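Halohydrin epoxidase A (Corynebacterium sp., PDB 4Z9F) catalyses the interconversion of halohydrins and epoxides, releasing hydrogen halide as the ring closes. Local coordinates at the interface of chains A and B. Coordinates in Å, arbitrary orientation; residue numbers count along the deposited sequence, not the author numbering. Chains: chain A/B, Halohydrin epoxidase A.

The interface of chains A and B. Residues chain A 159, 163, 233-234; chain B 243-244.
OXT, one oxygen of the C-terminal carboxylate of B:Pro244, accepts a hydrogen bond from the side-chain amine NZ of A:Lys163 at 2.9 Å, a worked example of how a chain end can be received by a neighbouring copy. Halohydrin hydrogen-halide-lyases share the short-chain dehydrogenase/reductase fold, and here the last residue of chain B sits between helix 147-165 and the loop leading into strand 235-238 of chain A. The contact and its twin, with chains exchanged, belong to a two-fold interface of the deposited four-copy assembly, probably used in solution though the structure alone does not show it. The oxygen is approached from well off the extension of its C-OXT bond, with an angle of about 139° at OXT. A bend at chi2 (-53°) in the lysine, followed by a nearly extended outer chain, takes NZ from the helix to the carboxylate. The opposite charges expected here should strengthen the bond.

One turn earlier, A:Glu159 receives the proline ring CG-first, edge on, against the face of its carboxylate. CG of B:Pro244 stands almost directly above CD of A:Glu159, at 3.6 Å, and nearly equally far from both carboxylate oxygens. An extended chain (chi2 -180°) carries the carboxylate there. Along the same edge of the ring, the neighbouring CD of B:Pro244 meets the loop, 3.4 Å from the carbonyl O of A:Gly233. The B:Leu243-B:Pro244 peptide is cis, and the carbonyl O of B:Leu243 comes within 3.5 Å of NZ of A:Lys163.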
loop_
_atom_site.group_PDB
_atom_site.type_symbol
_atom_site.label_atom_id
_atom_site.label_comp_id
_atom_site.label_asym_id
_atom_site.label_seq_id
_atom_site.Cartn_x
_atom_site.Cartn_y
_atom_site.Cartn_z
ATOM N N GLU A 159 -9.732 3.888 -8.276
ATOM C CA GLU A 159 -9.833 4.197 -6.853
ATOM C C GLU A 159 -10.420 5.586 -6.628
ATOM O O GLU A 159 -11.192 5.794 -5.682
ATOM C CB GLU A 159 -8.459 4.072 -6.176
ATOM C CG GLU A 159 -7.881 2.665 -6.192
ATOM C CD GLU A 159 -6.522 2.559 -5.512
ATOM O OE1 GLU A 159 -6.028 1.424 -5.347
ATOM O OE2 GLU A 159 -5.942 3.602 -5.128
ATOM N N LYS A 163 -15.067 6.943 -5.790
ATOM C CA LYS A 163 -15.525 7.790 -4.698
ATOM C C LYS A 163 -16.774 8.571 -5.076
ATOM O O LYS A 163 -17.570 8.918 -4.197
ATOM C CB LYS A 163 -14.424 8.780 -4.267
ATOM C CG LYS A 163 -13.064 8.141 -3.895
ATOM C CD LYS A 163 -13.202 7.032 -2.847
ATOM C CE LYS A 163 -11.819 6.532 -2.406
ATOM N NZ LYS A 163 -11.907 5.185 -1.731
ATOM N N GLY A 233 -14.489 -0.337 -5.735
ATOM C CA GLY A 233 -13.517 0.748 -5.717
ATOM C C GLY A 233 -12.102 0.359 -5.385
ATOM O O GLY A 233 -11.295 1.234 -5.038
ATOM N N GLN A 234 -11.764 -0.921 -5.477
ATOM C CA GLN A 234 -10.438 -1.360 -5.097
ATOM C C GLN A 234 -9.848 -2.255 -6.174
ATOM O O GLN A 234 -10.513 -2.650 -7.137
ATOM C CB GLN A 234 -10.454 -2.103 -3.768
ATOM C CG GLN A 234 -11.051 -3.497 -3.824
ATOM C CD GLN A 234 -11.235 -4.055 -2.426
ATOM O OE1 GLN A 234 -10.255 -4.329 -1.714
ATOM N NE2 GLN A 234 -12.493 -4.165 -1.991
ATOM N N LEU B 243 -12.448 2.709 1.818
ATOM C CA LEU B 243 -11.093 2.380 1.403
ATOM C C LEU B 243 -11.079 2.206 -0.103
ATOM O O LEU B 243 -12.111 1.896 -0.700
ATOM C CB LEU B 243 -10.615 1.092 2.078
ATOM C CG LEU B 243 -10.174 1.150 3.534
ATOM C CD1 LEU B 243 -9.321 -0.073 3.883
ATOM C CD2 LEU B 243 -9.411 2.403 3.782
ATOM N N PRO B 244 -9.907 2.370 -0.731
ATOM C CA PRO B 244 -8.642 2.789 -0.124
ATOM C C PRO B 244 -8.573 4.293 0.129
ATOM O O PRO B 244 -7.783 4.721 0.968
ATOM C CB PRO B 244 -7.598 2.360 -1.165
ATOM C CG PRO B 244 -8.320 2.383 -2.445
ATOM C CD PRO B 244 -9.743 1.993 -2.144
ATOM O OXT PRO B 244 -9.299 5.101 -0.473
#